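Local coordinates for protein putative uronate isomerase (Thermotoga maritima, PDB 4NAR) that is of unproven function but may act as a lactate racemase, interconverting the two enantiomers of lactate, at residues Glu155-Ser160 with Asp177-Ala182. Numbering follows the deposited sequence.
Sequences ESTGFS and DTFHWA. With SO4 (sulfate ion), chain B.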
loop_
_atom_site.group_PDB
_atom_site.type_symbol
_atom_site.label_atom_id
_atom_site.label_comp_id
_atom_site.label_asym_id
_atom_site.label_seq_id
_atom_site.Cartn_x
_atom_site.Cartn_y
_atom_site.Cartn_z
ATOM N N GLU A 155 -7.126 0.799 -0.699
ATOM C CA GLU A 155 -8.037 0.244 -1.697
ATOM C C GLU A 155 -8.133 -1.292 -1.687
ATOM O O GLU A 155 -9.113 -1.846 -2.208
ATOM C CB GLU A 155 -7.617 0.699 -3.102
ATOM C CG GLU A 155 -6.275 0.101 -3.567
ATOM C CD GLU A 155 -5.051 0.843 -2.979
ATOM O OE1 GLU A 155 -5.229 1.760 -2.125
ATOM O OE2 GLU A 155 -3.899 0.520 -3.374
ATOM N N SER A 156 -7.124 -1.970 -1.130
ATOM C CA SER A 156 -7.098 -3.441 -1.113
ATOM C C SER A 156 -7.217 -4.041 0.295
ATOM O O SER A 156 -7.694 -5.164 0.454
ATOM C CB SER A 156 -5.829 -4.005 -1.775
ATOM O OG SER A 156 -5.717 -3.606 -3.131
ATOM N N THR A 157 -6.770 -3.310 1.309
ATOM C CA THR A 157 -6.773 -3.852 2.669
ATOM C C THR A 157 -7.607 -3.049 3.672
ATOM O O THR A 157 -7.354 -3.126 4.874
ATOM C CB THR A 157 -5.336 -3.972 3.221
ATOM O OG1 THR A 157 -4.734 -2.667 3.269
ATOM C CG2 THR A 157 -4.499 -4.893 2.329
ATOM N N GLY A 158 -8.579 -2.273 3.177
ATOM C CA GLY A 158 -9.391 -1.396 4.016
ATOM C C GLY A 158 -8.562 -0.251 4.566
ATOM O O GLY A 158 -8.826 0.924 4.289
ATOM N N PHE A 159 -7.553 -0.595 5.355
ATOM C CA PHE A 159 -6.571 0.364 5.853
ATOM C C PHE A 159 -5.194 -0.248 5.624
ATOM O O PHE A 159 -5.086 -1.472 5.509
ATOM C CB PHE A 159 -6.778 0.618 7.358
ATOM C CG PHE A 159 -7.958 1.513 7.666
ATOM C CD1 PHE A 159 -7.807 2.905 7.668
ATOM C CD2 PHE A 159 -9.233 0.970 7.916
ATOM C CE1 PHE A 159 -8.901 3.750 7.930
ATOM C CE2 PHE A 159 -10.339 1.817 8.186
ATOM C CZ PHE A 159 -10.169 3.205 8.188
ATOM N N SER A 160 -4.149 0.580 5.556
ATOM C CA SER A 160 -2.772 0.067 5.529
ATOM C C SER A 160 -2.239 -0.041 6.957
ATOM O O SER A 160 -2.929 0.324 7.911
ATOM C CB SER A 160 -1.850 0.977 4.718
ATOM O OG SER A 160 -1.871 2.295 5.252
ATOM N N ASP A 177 -1.484 -12.324 -4.631
ATOM C CA ASP A 177 -2.490 -12.449 -5.686
ATOM C C ASP A 177 -3.856 -12.743 -5.064
ATOM O O ASP A 177 -4.878 -12.132 -5.436
ATOM C CB ASP A 177 -2.131 -13.580 -6.659
ATOM C CG ASP A 177 -1.077 -13.164 -7.699
ATOM O OD1 ASP A 177 -0.345 -12.158 -7.486
ATOM O OD2 ASP A 177 -0.980 -13.863 -8.737
ATOM N N THR A 178 -3.844 -13.676 -4.109
ATOM C CA THR A 178 -5.039 -14.158 -3.438
ATOM C C THR A 178 -5.754 -13.051 -2.683
ATOM O O THR A 178 -6.976 -12.912 -2.809
ATOM C CB THR A 178 -4.705 -15.294 -2.446
ATOM O OG1 THR A 178 -4.210 -16.427 -3.168
ATOM C CG2 THR A 178 -5.941 -15.704 -1.633
ATOM N N PHE A 179 -5.024 -12.259 -1.899
ATOM C CA PHE A 179 -5.731 -11.218 -1.156
ATOM C C PHE A 179 -6.219 -10.091 -2.069
ATOM O O PHE A 179 -7.308 -9.552 -1.865
ATOM C CB PHE A 179 -4.966 -10.721 0.091
ATOM C CG PHE A 179 -3.996 -9.586 -0.156
ATOM C CD1 PHE A 179 -4.442 -8.290 -0.426
ATOM C CD2 PHE A 179 -2.627 -9.799 -0.025
ATOM C CE1 PHE A 179 -3.545 -7.246 -0.619
ATOM C CE2 PHE A 179 -1.720 -8.753 -0.206
ATOM C CZ PHE A 179 -2.181 -7.473 -0.505
ATOM N N HIS A 180 -5.419 -9.749 -3.076
ATOM C CA HIS A 180 -5.834 -8.724 -4.032
ATOM C C HIS A 180 -7.122 -9.131 -4.757
ATOM O O HIS A 180 -8.028 -8.311 -4.937
ATOM C CB HIS A 180 -4.716 -8.414 -5.029
ATOM C CG HIS A 180 -3.710 -7.432 -4.518
ATOM N ND1 HIS A 180 -4.020 -6.110 -4.262
ATOM C CD2 HIS A 180 -2.393 -7.573 -4.224
ATOM C CE1 HIS A 180 -2.942 -5.481 -3.826
ATOM N NE2 HIS A 180 -1.940 -6.348 -3.795
ATOM N N TRP A 181 -7.214 -10.400 -5.149
ATOM C CA TRP A 181 -8.397 -10.876 -5.844
ATOM C C TRP A 181 -9.608 -10.961 -4.917
ATOM O O TRP A 181 -10.720 -10.600 -5.309
ATOM C CB TRP A 181 -8.129 -12.235 -6.497
ATOM C CG TRP A 181 -9.224 -12.657 -7.433
ATOM C CD1 TRP A 181 -10.062 -13.734 -7.288
ATOM C CD2 TRP A 181 -9.624 -12.000 -8.644
ATOM N NE1 TRP A 181 -10.950 -13.788 -8.338
ATOM C CE2 TRP A 181 -10.704 -12.728 -9.193
ATOM C CE3 TRP A 181 -9.164 -10.867 -9.338
ATOM C CZ2 TRP A 181 -11.340 -12.369 -10.386
ATOM C CZ3 TRP A 181 -9.800 -10.500 -10.531
ATOM C CH2 TRP A 181 -10.873 -11.252 -11.040
ATOM N N ALA A 182 -9.392 -11.462 -3.699
ATOM C CA ALA A 182 -10.433 -11.500 -2.673
ATOM C C ALA A 182 -10.999 -10.093 -2.475
ATOM O O ALA A 182 -12.221 -9.902 -2.424
ATOM C CB ALA A 182 -9.867 -12.036 -1.349
HETATM S S SO4 B . 1.492 -4.624 -4.233
HETATM O O1 SO4 B . 0.621 -5.291 -3.250
HETATM O O2 SO4 B . 2.830 -4.444 -3.648
HETATM O O3 SO4 B . 1.560 -5.443 -5.452
HETATM O O4 SO4 B . 0.923 -3.302 -4.575
HETATM O O HOH W 1 -7.565 -5.468 -4.729
#
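His-180 presents both ring nitrogens at its edge, one to Ser-156 and the other to a sulfate ion. The ND1–H group donates to Ser-156 OG at 3.2 Å, but the bond is weak, strongly bent to 124° at the hydrogen. NE2 makes the firmer link, reaching sulfate O1 at 2.8 Å with an N–H···O angle of 163°. A second path joins the segments through a water that donates to His-180 O (2.9 Å) and also hydrogen-bonds Ser-156 OG (3.1 Å). With CG anti to its carbonyl carbon (chi1 -83°), the histidine swings off the helix so that its ring runs between the Ser-156 hydroxyl and the anion. Phe-179 CE1 lies over the centre of one imidazole face, 3.6 Å above its plane, and the same carbon meets Thr-157 CG2 at 3.9 Å; Ser-156 CB nears the edge of the phenyl ring. Replacing His-180 by an alanine is likely to leave the sulfate short of one N–H donor, remove the weak direct bond to Ser-156 OG though not the backbone water link, and open a gap where Phe-179 CE1 lies over the imidazole.

The contact packs the turn that leads into strand 158-159 against helix 173-186, within the Lactate racemase N-terminal domain. The sulfate, probably from the crystallisation liquor, is also bonded by Thr-72, Trp-283 and Asn-348, so the pocket draws on widely separated parts of the chain. If this protein is built like lactate racemase, whose nickel-pincer cofactor sits between two domains, the sulfate may mark part of that cleft.

Farther out, Thr-157 OG1 donates to Phe-159 O at 2.6 Å from above the carbonyl plane, bracing the turn from within. His-154 accepts a hydrogen bond from Ser-156 N, and Glu-155 forms a salt bridge with Lys-287.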